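Local coordinates for FAD-dependent pyridine nucleotide-disulphide oxidoreductase (Desulfovibrio vulgaris, PDB 3IWA), which probably uses FAD to pass electrons from a reduced pyridine nucleotide to a disulphide or similar acceptor, as members of its oxidoreductase family do, at residues A[343-355]-A[400-412]; A[426-438]-A[450-462]. One frame throughout, in Å; residues are numbered along the deposited sequence.

Interaction 1. Residues A[343-355]-A[400-412]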
loop_
_atom_site.group_PDB
_atom_site.type_symbol
_atom_site.label_atom_id
_atom_site.label_comp_id
_atom_site.label_asym_id
_atom_site.label_seq_id
_atom_site.Cartn_x
_atom_site.Cartn_y
_atom_site.Cartn_z
ATOM N N LYS A 343 11.734 -1.601 12.938
ATOM C CA LYS A 343 11.153 -2.464 13.940
ATOM C C LYS A 343 11.919 -2.249 15.254
ATOM O O LYS A 343 13.157 -2.302 15.282
ATOM C CB LYS A 343 11.212 -3.915 13.468
ATOM C CG LYS A 343 10.859 -4.971 14.533
ATOM C CD LYS A 343 9.397 -5.430 14.496
ATOM C CE LYS A 343 9.019 -6.208 15.782
ATOM N NZ LYS A 343 9.165 -5.386 17.037
ATOM N N LEU A 344 11.162 -1.950 16.314
ATOM C CA LEU A 344 11.713 -1.701 17.653
ATOM C C LEU A 344 11.369 -2.907 18.544
ATOM O O LEU A 344 11.119 -3.993 18.042
ATOM C CB LEU A 344 11.229 -0.348 18.234
ATOM C CG LEU A 344 11.483 0.905 17.387
ATOM C CD1 LEU A 344 10.825 2.110 17.989
ATOM C CD2 LEU A 344 12.953 1.139 17.234
ATOM N N PHE A 345 11.380 -2.758 19.855
ATOM C CA PHE A 345 11.201 -3.932 20.713
ATOM C C PHE A 345 9.810 -4.505 20.543
ATOM O O PHE A 345 9.660 -5.663 20.200
ATOM C CB PHE A 345 11.510 -3.598 22.159
ATOM C CG PHE A 345 12.967 -3.381 22.399
ATOM C CD1 PHE A 345 13.799 -4.452 22.655
ATOM C CD2 PHE A 345 13.511 -2.115 22.311
ATOM C CE1 PHE A 345 15.170 -4.264 22.858
ATOM C CE2 PHE A 345 14.868 -1.899 22.510
ATOM C CZ PHE A 345 15.708 -2.978 22.790
ATOM N N GLU A 346 8.799 -3.673 20.741
ATOM C CA GLU A 346 7.399 -4.099 20.609
ATOM C C GLU A 346 6.673 -3.380 19.459
ATOM O O GLU A 346 5.905 -3.995 18.733
ATOM C CB GLU A 346 6.657 -3.887 21.935
ATOM C CG GLU A 346 7.260 -4.670 23.119
ATOM C CD GLU A 346 7.203 -3.878 24.418
ATOM O OE1 GLU A 346 6.118 -3.311 24.710
ATOM O OE2 GLU A 346 8.228 -3.816 25.141
ATOM N N GLY A 347 6.923 -2.098 19.266
ATOM C CA GLY A 347 6.280 -1.392 18.162
ATOM C C GLY A 347 7.120 -1.373 16.906
ATOM O O GLY A 347 8.278 -1.765 16.918
ATOM N N SER A 348 6.496 -0.913 15.828
ATOM C CA SER A 348 7.133 -0.632 14.566
ATOM C C SER A 348 6.759 0.761 14.180
ATOM O O SER A 348 5.673 1.192 14.474
ATOM C CB SER A 348 6.623 -1.568 13.500
ATOM O OG SER A 348 7.172 -2.854 13.699
ATOM N N ALA A 349 7.666 1.465 13.535
ATOM C CA ALA A 349 7.391 2.775 13.013
ATOM C C ALA A 349 7.656 2.746 11.505
ATOM O O ALA A 349 8.528 2.026 11.057
ATOM C CB ALA A 349 8.266 3.808 13.697
ATOM N N SER A 350 6.916 3.537 10.728
ATOM C CA SER A 350 7.070 3.557 9.276
ATOM C C SER A 350 6.576 4.868 8.711
ATOM O O SER A 350 5.826 5.550 9.362
ATOM C CB SER A 350 6.324 2.375 8.652
ATOM O OG SER A 350 6.662 2.283 7.290
ATOM N N GLY A 351 7.021 5.226 7.510
ATOM C CA GLY A 351 6.694 6.538 6.898
ATOM C C GLY A 351 7.258 6.791 5.484
ATOM O O GLY A 351 7.891 5.943 4.898
ATOM N N ALA A 352 6.992 7.960 4.942
ATOM C CA ALA A 352 7.418 8.333 3.603
ATOM C C ALA A 352 7.205 9.804 3.466
ATOM O O ALA A 352 6.291 10.321 4.050
ATOM C CB ALA A 352 6.636 7.588 2.511
ATOM N N GLY A 353 8.042 10.465 2.687
ATOM C CA GLY A 353 7.889 11.865 2.440
ATOM C C GLY A 353 8.340 12.673 3.658
ATOM O O GLY A 353 9.136 12.206 4.486
ATOM N N LEU A 354 7.784 13.870 3.770
ATOM C CA LEU A 354 8.190 14.819 4.794
ATOM C C LEU A 354 7.444 14.664 6.098
ATOM O O LEU A 354 6.267 14.300 6.120
ATOM C CB LEU A 354 7.973 16.232 4.301
ATOM C CG LEU A 354 8.581 16.559 2.955
ATOM C CD1 LEU A 354 8.161 17.951 2.519
ATOM C CD2 LEU A 354 10.084 16.411 3.036
ATOM N N THR A 355 8.149 14.936 7.189
ATOM C CA THR A 355 7.506 15.107 8.475
ATOM C C THR A 355 7.024 16.551 8.509
ATOM O O THR A 355 7.428 17.333 7.703
ATOM C CB THR A 355 8.477 14.878 9.659
ATOM O OG1 THR A 355 9.441 15.943 9.698
ATOM C CG2 THR A 355 9.190 13.485 9.579
ATOM N N LEU A 400 2.108 15.727 1.826
ATOM C CA LEU A 400 3.561 15.810 1.702
ATOM C C LEU A 400 4.265 14.613 2.339
ATOM O O LEU A 400 5.468 14.417 2.155
ATOM C CB LEU A 400 4.085 17.116 2.336
ATOM C CG LEU A 400 3.506 18.445 1.826
ATOM C CD1 LEU A 400 3.909 19.703 2.640
ATOM C CD2 LEU A 400 3.814 18.635 0.352
ATOM N N GLY A 401 3.521 13.859 3.131
ATOM C CA GLY A 401 4.084 12.797 3.909
ATOM C C GLY A 401 3.091 12.128 4.826
ATOM O O GLY A 401 1.978 12.629 5.058
ATOM N N ILE A 402 3.525 10.987 5.348
ATOM C CA ILE A 402 2.742 10.163 6.190
ATOM C C ILE A 402 3.715 9.375 7.052
ATOM O O ILE A 402 4.724 8.918 6.536
ATOM C CB ILE A 402 1.803 9.250 5.379
ATOM C CG1 ILE A 402 0.898 8.493 6.321
ATOM C CG2 ILE A 402 2.565 8.270 4.467
ATOM C CD1 ILE A 402 -0.226 7.776 5.639
ATOM N N GLN A 403 3.445 9.304 8.366
ATOM C CA GLN A 403 4.173 8.441 9.269
ATOM C C GLN A 403 3.258 7.742 10.263
ATOM O O GLN A 403 2.162 8.132 10.456
ATOM C CB GLN A 403 5.167 9.238 10.066
ATOM C CG GLN A 403 6.207 9.945 9.261
ATOM C CD GLN A 403 5.755 11.243 8.794
ATOM O OE1 GLN A 403 5.106 11.962 9.530
ATOM N NE2 GLN A 403 6.100 11.594 7.556
ATOM N N GLY A 404 3.734 6.708 10.928
ATOM C CA GLY A 404 2.908 6.029 11.893
ATOM C C GLY A 404 3.676 5.155 12.855
ATOM O O GLY A 404 4.867 4.882 12.653
ATOM N N PHE A 405 2.965 4.687 13.878
ATOM C CA PHE A 405 3.510 3.736 14.822
ATOM C C PHE A 405 2.424 2.748 15.225
ATOM O O PHE A 405 1.259 3.109 15.352
ATOM C CB PHE A 405 4.067 4.493 16.031
ATOM C CG PHE A 405 4.656 3.619 17.099
ATOM C CD1 PHE A 405 6.014 3.397 17.157
ATOM C CD2 PHE A 405 3.855 3.065 18.068
ATOM C CE1 PHE A 405 6.576 2.642 18.160
ATOM C CE2 PHE A 405 4.412 2.283 19.073
ATOM C CZ PHE A 405 5.780 2.075 19.111
ATOM N N SER A 406 2.817 1.493 15.383
ATOM C CA SER A 406 1.898 0.426 15.763
ATOM C C SER A 406 2.617 -0.774 16.378
ATOM O O SER A 406 3.740 -1.069 16.030
ATOM C CB SER A 406 1.117 -0.081 14.540
ATOM O OG SER A 406 0.068 -0.957 14.956
ATOM N N THR A 407 1.920 -1.503 17.241
ATOM C CA THR A 407 2.378 -2.821 17.678
ATOM C C THR A 407 2.120 -3.854 16.582
ATOM O O THR A 407 2.697 -4.938 16.576
ATOM C CB THR A 407 1.690 -3.225 18.979
ATOM O OG1 THR A 407 0.274 -3.159 18.793
ATOM C CG2 THR A 407 2.100 -2.258 20.124
ATOM N N LEU A 408 1.260 -3.517 15.636
ATOM C CA LEU A 408 1.059 -4.394 14.497
ATOM C C LEU A 408 1.894 -3.897 13.324
ATOM O O LEU A 408 1.525 -2.925 12.647
ATOM C CB LEU A 408 -0.414 -4.452 14.132
ATOM C CG LEU A 408 -1.367 -4.654 15.317
ATOM C CD1 LEU A 408 -2.510 -3.629 15.227
ATOM C CD2 LEU A 408 -1.910 -6.100 15.424
ATOM N N GLY A 409 3.016 -4.569 13.090
ATOM C CA GLY A 409 3.950 -4.194 12.026
ATOM C C GLY A 409 3.394 -4.235 10.611
ATOM O O GLY A 409 3.440 -3.245 9.881
ATOM N N ASP A 410 2.882 -5.388 10.210
ATOM C CA ASP A 410 2.376 -5.527 8.838
ATOM C C ASP A 410 1.145 -4.631 8.594
ATOM O O ASP A 410 1.002 -4.037 7.532
ATOM C CB ASP A 410 2.102 -7.002 8.514
ATOM C CG ASP A 410 3.375 -7.850 8.558
ATOM O OD1 ASP A 410 4.455 -7.312 8.204
ATOM O OD2 ASP A 410 3.296 -9.037 8.953
ATOM N N ALA A 411 0.288 -4.498 9.595
ATOM C CA ALA A 411 -0.904 -3.665 9.443
ATOM C C ALA A 411 -0.550 -2.201 9.143
ATOM O O ALA A 411 -1.176 -1.597 8.304
ATOM C CB ALA A 411 -1.814 -3.789 10.678
ATOM N N LEU A 412 0.464 -1.657 9.799
ATOM C CA LEU A 412 0.942 -0.271 9.561
ATOM C C LEU A 412 1.625 -0.066 8.200
ATOM O O LEU A 412 1.423 0.938 7.502
ATOM C CB LEU A 412 1.973 0.098 10.624
ATOM C CG LEU A 412 2.717 1.425 10.421
ATOM C CD1 LEU A 412 1.712 2.577 10.494
ATOM C CD2 LEU A 412 3.844 1.576 11.474
HETATM O O HOH W 1 8.797 10.198 7.104
#
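Ala349 and Phe405 face each other as a non-hydrogen-bonded pair in two antiparallel strands, 348-353 and 400-406, whose axes approach to 4.7 Å. Ser348, Ser350 and Ala352 each exchange two backbone bonds with Ser406, Gly404 and Ile402 in turn, and Leu354 N adds one to O of Leu400. With CG anti to the backbone N (chi1 180°), the Phe405 ring leans back over the partner strand. At the ring edge lie CD1 of Leu344 and CB of Ala349, the latter 4.1 Å from CD1 of Phe405. Gly347, lacking a side chain, brings CA 3.6 Å from CZ of Phe405. CD2 of Leu412 packs 3.8 Å from CB of Ser350, whose hydroxyl turns to the carbonyl of Trp340. Gly351, Gly353 and Gly401 let the backbones close up, with no room for a CB, while Gly404 leaves space for CD1 of Leu412.

Gln403 reaches from within its strand to the point where the partner chain leaves the sheet after Gly353. Bent at chi2 (86°), it brings NE2 3.1 Å from O of Leu354, above the carbonyl plane. The other end is looser: Thr407 is exposed, and Glu346 turns its carboxylate to Lys214.

In the dimerisation domain's antiparallel sheet, strand 340-343 flanks this pair beside 348-353 and strand 386-393 beside 400-406. Helix 202-214 covers Phe405 and Ala349, while helix 409-423 lies against Ser350, Ala352 and Ile402.

Interaction 2. Residues A[426-438]-A[450-462]; sequences KPTVEDISNAEVV and VNVAGNVADNVLA
The amide of Asn451 turns its ND2 to the end of helix 429-433, and both its bonds lie in the amide plane. One runs 3.1 Å from ND2 to O of Ile432; the other, nearly straight at 175°, spans 3.1 Å from ND2 to a lone pair of O of Ala435. Asparagine suits this place because one NH2 group can serve two carbonyls where the helix unwinds. At the oxygen end, CG2 of Val437 comes from the opposite direction to within 4.1 Å of OD1 of Asn451, whose polar partner is Arg317 of the second subunit. OD1 of Asn455 accepts from OG of Ser433, 2.9 Å away and in the carbonyl plane.

Gly454 lets the helices close to 7.4 Å between axes, its CA 4.3 Å from CA of Ser433. Val429 is a knob in a hole formed by Gly454, Ala457, Asp458 and Leu461. With CG1 anti to the backbone N (chi1 163°), that methyl meets CB of Asp458, leaving CG2 for Ala457 and Leu461. CG2 of Ile432 packs 3.8 Å from CG1 of Val450.

This knob-into-hole packing sets a short helix and the C-terminal helix roughly antiparallel on the dimerisation domain's sheet. Asp458 pairs with Arg397 and with Arg320 of the second subunit. Strand 386-393 receives Val429, Val450, Ala457 and Leu461, strand 366-372 meets Val456, and helix 409-423 packs against Ile432 and Val437.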
loop_
_atom_site.group_PDB
_atom_site.type_symbol
_atom_site.label_atom_id
_atom_site.label_comp_id
_atom_site.label_asym_id
_atom_site.label_seq_id
_atom_site.Cartn_x
_atom_site.Cartn_y
_atom_site.Cartn_z
ATOM N N LYS A 426 1.602 13.340 -6.469
ATOM C CA LYS A 426 1.098 14.577 -5.879
ATOM C C LYS A 426 -0.381 14.489 -5.520
ATOM O O LYS A 426 -1.195 15.292 -5.965
ATOM C CB LYS A 426 1.337 15.761 -6.823
ATOM C CG LYS A 426 2.734 16.303 -6.778
ATOM C CD LYS A 426 3.347 16.368 -8.161
ATOM C CE LYS A 426 4.231 17.597 -8.334
ATOM N NZ LYS A 426 5.703 17.251 -8.433
ATOM N N PRO A 427 -0.734 13.533 -4.680
ATOM C CA PRO A 427 -2.100 13.435 -4.243
ATOM C C PRO A 427 -2.494 14.598 -3.327
ATOM O O PRO A 427 -1.623 15.230 -2.694
ATOM C CB PRO A 427 -2.086 12.155 -3.448
ATOM C CG PRO A 427 -0.743 12.159 -2.828
ATOM C CD PRO A 427 0.162 12.706 -3.866
ATOM N N THR A 428 -3.799 14.869 -3.266
ATOM C CA THR A 428 -4.350 15.884 -2.396
ATOM C C THR A 428 -5.118 15.110 -1.330
ATOM O O THR A 428 -5.188 13.899 -1.396
ATOM C CB THR A 428 -5.323 16.851 -3.156
ATOM O OG1 THR A 428 -6.443 16.102 -3.672
ATOM C CG2 THR A 428 -4.621 17.613 -4.306
ATOM N N VAL A 429 -5.695 15.823 -0.366
ATOM C CA VAL A 429 -6.430 15.237 0.749
ATOM C C VAL A 429 -7.619 14.399 0.263
ATOM O O VAL A 429 -7.938 13.341 0.826
ATOM C CB VAL A 429 -6.916 16.350 1.679
ATOM C CG1 VAL A 429 -8.019 15.863 2.612
ATOM C CG2 VAL A 429 -5.710 16.919 2.461
ATOM N N GLU A 430 -8.254 14.861 -0.795
ATOM C CA GLU A 430 -9.330 14.125 -1.389
ATOM C C GLU A 430 -8.837 12.745 -1.906
ATOM O O GLU A 430 -9.564 11.767 -1.822
ATOM C CB GLU A 430 -10.052 14.961 -2.486
ATOM C CG GLU A 430 -11.127 14.154 -3.240
ATOM C CD GLU A 430 -12.378 14.977 -3.599
ATOM O OE1 GLU A 430 -13.355 14.879 -2.822
ATOM O OE2 GLU A 430 -12.367 15.707 -4.638
ATOM N N ASP A 431 -7.607 12.665 -2.417
ATOM C CA ASP A 431 -7.107 11.409 -2.920
ATOM C C ASP A 431 -6.907 10.455 -1.801
ATOM O O ASP A 431 -7.060 9.260 -2.019
ATOM C CB ASP A 431 -5.830 11.563 -3.695
ATOM C CG ASP A 431 -6.044 12.276 -4.985
ATOM O OD1 ASP A 431 -6.977 11.910 -5.718
ATOM O OD2 ASP A 431 -5.315 13.229 -5.253
ATOM N N ILE A 432 -6.628 10.970 -0.602
ATOM C CA ILE A 432 -6.453 10.129 0.579
ATOM C C ILE A 432 -7.824 9.735 1.172
ATOM O O ILE A 432 -8.040 8.586 1.506
ATOM C CB ILE A 432 -5.599 10.796 1.654
ATOM C CG1 ILE A 432 -4.247 11.234 1.107
ATOM C CG2 ILE A 432 -5.423 9.866 2.849
ATOM C CD1 ILE A 432 -3.487 10.226 0.302
ATOM N N SER A 433 -8.766 10.671 1.225
ATOM C CA SER A 433 -10.181 10.353 1.553
ATOM C C SER A 433 -10.735 9.222 0.656
ATOM O O SER A 433 -11.479 8.384 1.095
ATOM C CB SER A 433 -11.116 11.601 1.422
ATOM O OG SER A 433 -10.801 12.632 2.349
ATOM N N ASN A 434 -10.396 9.261 -0.609
ATOM C CA ASN A 434 -10.895 8.291 -1.583
ATOM C C ASN A 434 -9.956 7.120 -1.904
ATOM O O ASN A 434 -10.316 6.299 -2.735
ATOM C CB ASN A 434 -11.256 9.015 -2.885
ATOM C CG ASN A 434 -12.488 9.863 -2.744
ATOM O OD1 ASN A 434 -13.283 9.648 -1.861
ATOM N ND2 ASN A 434 -12.653 10.834 -3.631
ATOM N N ALA A 435 -8.789 7.032 -1.255
ATOM C CA ALA A 435 -7.776 6.016 -1.581
ATOM C C ALA A 435 -8.425 4.664 -1.562
ATOM O O ALA A 435 -9.079 4.317 -0.596
ATOM C CB ALA A 435 -6.614 6.032 -0.585
ATOM N N GLU A 436 -8.206 3.872 -2.602
ATOM C CA GLU A 436 -8.979 2.647 -2.774
ATOM C C GLU A 436 -8.236 1.483 -2.136
ATOM O O GLU A 436 -7.776 0.551 -2.797
ATOM C CB GLU A 436 -9.377 2.391 -4.238
ATOM C CG GLU A 436 -10.486 1.383 -4.278
ATOM C CD GLU A 436 -11.008 1.044 -5.660
ATOM O OE1 GLU A 436 -10.691 1.750 -6.638
ATOM O OE2 GLU A 436 -11.785 0.062 -5.747
ATOM N N VAL A 437 -8.130 1.580 -0.821
ATOM C CA VAL A 437 -7.439 0.596 -0.042
ATOM C C VAL A 437 -8.362 -0.558 0.195
ATOM O O VAL A 437 -9.573 -0.411 0.285
ATOM C CB VAL A 437 -6.893 1.133 1.297
ATOM C CG1 VAL A 437 -5.920 2.305 1.042
ATOM C CG2 VAL A 437 -8.018 1.543 2.241
ATOM N N VAL A 438 -7.748 -1.717 0.242
ATOM C CA VAL A 438 -8.425 -2.969 0.425
ATOM C C VAL A 438 -9.087 -2.975 1.795
ATOM O O VAL A 438 -8.383 -2.808 2.787
ATOM C CB VAL A 438 -7.370 -4.126 0.340
ATOM C CG1 VAL A 438 -7.826 -5.302 1.112
ATOM C CG2 VAL A 438 -7.076 -4.477 -1.120
ATOM N N VAL A 450 -6.649 5.053 6.831
ATOM C CA VAL A 450 -6.061 5.939 5.840
ATOM C C VAL A 450 -7.088 6.941 5.304
ATOM O O VAL A 450 -6.778 8.121 5.145
ATOM C CB VAL A 450 -5.466 5.158 4.649
ATOM C CG1 VAL A 450 -5.255 6.079 3.462
ATOM C CG2 VAL A 450 -4.152 4.519 5.052
ATOM N N ASN A 451 -8.282 6.448 4.978
ATOM C CA ASN A 451 -9.378 7.306 4.541
ATOM C C ASN A 451 -9.768 8.260 5.680
ATOM O O ASN A 451 -10.022 9.426 5.466
ATOM C CB ASN A 451 -10.624 6.478 4.138
ATOM C CG ASN A 451 -10.405 5.567 2.917
ATOM O OD1 ASN A 451 -10.887 4.446 2.909
ATOM N ND2 ASN A 451 -9.710 6.056 1.891
ATOM N N VAL A 452 -9.822 7.746 6.899
ATOM C CA VAL A 452 -10.186 8.577 8.047
ATOM C C VAL A 452 -9.165 9.715 8.179
ATOM O O VAL A 452 -9.550 10.838 8.393
ATOM C CB VAL A 452 -10.324 7.728 9.330
ATOM C CG1 VAL A 452 -10.511 8.625 10.622
ATOM C CG2 VAL A 452 -11.485 6.704 9.158
ATOM N N ALA A 453 -7.883 9.452 7.954
ATOM C CA ALA A 453 -6.881 10.516 8.048
ATOM C C ALA A 453 -7.157 11.597 7.019
ATOM O O ALA A 453 -7.007 12.774 7.313
ATOM C CB ALA A 453 -5.458 9.965 7.884
ATOM N N GLY A 454 -7.526 11.201 5.803
ATOM C CA GLY A 454 -7.886 12.169 4.758
ATOM C C GLY A 454 -9.132 13.001 5.102
ATOM O O GLY A 454 -9.198 14.177 4.795
ATOM N N ASN A 455 -10.101 12.391 5.768
ATOM C CA ASN A 455 -11.319 13.106 6.185
ATOM C C ASN A 455 -11.034 14.117 7.317
ATOM O O ASN A 455 -11.474 15.269 7.238
ATOM C CB ASN A 455 -12.408 12.112 6.609
ATOM C CG ASN A 455 -12.875 11.193 5.438
ATOM O OD1 ASN A 455 -12.573 11.404 4.253
ATOM N ND2 ASN A 455 -13.612 10.190 5.797
ATOM N N VAL A 456 -10.280 13.689 8.334
ATOM C CA VAL A 456 -9.841 14.593 9.393
ATOM C C VAL A 456 -9.008 15.761 8.865
ATOM O O VAL A 456 -9.217 16.898 9.267
ATOM C CB VAL A 456 -9.072 13.879 10.502
ATOM C CG1 VAL A 456 -8.558 14.906 11.505
ATOM C CG2 VAL A 456 -9.939 12.833 11.175
ATOM N N ALA A 457 -8.127 15.514 7.903
ATOM C CA ALA A 457 -7.342 16.588 7.289
ATOM C C ALA A 457 -8.171 17.593 6.454
ATOM O O ALA A 457 -7.884 18.797 6.400
ATOM C CB ALA A 457 -6.254 15.968 6.423
ATOM N N ASP A 458 -9.148 17.082 5.718
ATOM C CA ASP A 458 -10.079 17.939 4.989
ATOM C C ASP A 458 -10.895 18.767 6.002
ATOM O O ASP A 458 -11.119 19.950 5.790
ATOM C CB ASP A 458 -10.983 17.084 4.098
ATOM C CG ASP A 458 -12.150 17.856 3.505
ATOM O OD1 ASP A 458 -12.029 19.037 3.147
ATOM O OD2 ASP A 458 -13.198 17.239 3.362
ATOM N N ASN A 459 -11.293 18.137 7.104
ATOM C CA ASN A 459 -11.926 18.847 8.214
ATOM C C ASN A 459 -11.006 19.895 8.907
ATOM O O ASN A 459 -11.414 21.057 9.131
ATOM C CB ASN A 459 -12.468 17.845 9.253
ATOM C CG ASN A 459 -13.675 17.070 8.745
ATOM O OD1 ASN A 459 -14.244 17.390 7.704
ATOM N ND2 ASN A 459 -14.037 16.026 9.459
ATOM N N VAL A 460 -9.772 19.498 9.255
ATOM C CA VAL A 460 -8.828 20.465 9.843
ATOM C C VAL A 460 -8.633 21.633 8.875
ATOM O O VAL A 460 -8.737 22.769 9.287
ATOM C CB VAL A 460 -7.480 19.849 10.258
ATOM C CG1 VAL A 460 -6.452 20.968 10.575
ATOM C CG2 VAL A 460 -7.658 18.934 11.437
ATOM N N LEU A 461 -8.432 21.381 7.589
ATOM C CA LEU A 461 -8.280 22.497 6.622
ATOM C C LEU A 461 -9.529 23.395 6.378
ATOM O O LEU A 461 -9.416 24.484 5.803
ATOM C CB LEU A 461 -7.763 21.979 5.265
ATOM C CG LEU A 461 -6.369 21.314 5.178
ATOM C CD1 LEU A 461 -6.061 20.844 3.754
ATOM C CD2 LEU A 461 -5.279 22.244 5.663
ATOM N N ALA A 462 -10.713 22.945 6.774
ATOM C CA ALA A 462 -11.937 23.722 6.542
ATOM C C ALA A 462 -12.238 24.597 7.777
ATOM O O ALA A 462 -12.591 25.774 7.651
ATOM C CB ALA A 462 -13.123 22.784 6.228
HETATM O O HOH W 2 -13.871 9.157 2.210
#

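Both contacts are largely buried, yet they serve different levels of one domain. Interaction 1 joins neighbouring strands within the sheet by repeated backbone bonds, with glycines where the packing is close; interaction 2 joins two helices over that sheet by side-chain amides, a hydroxyl and a valine knob. Their centres lie 18 Å apart and they do not touch, but helix 409-423, which begins in interaction 1, also packs against interaction 2, and helix 429-433 follows it in the chain. Interaction 2 lies farther from the chain's centre. Both reach the second subunit: interaction 1 by packing, interaction 2 also through polar and charged bonds, consistent with a dimerisation domain.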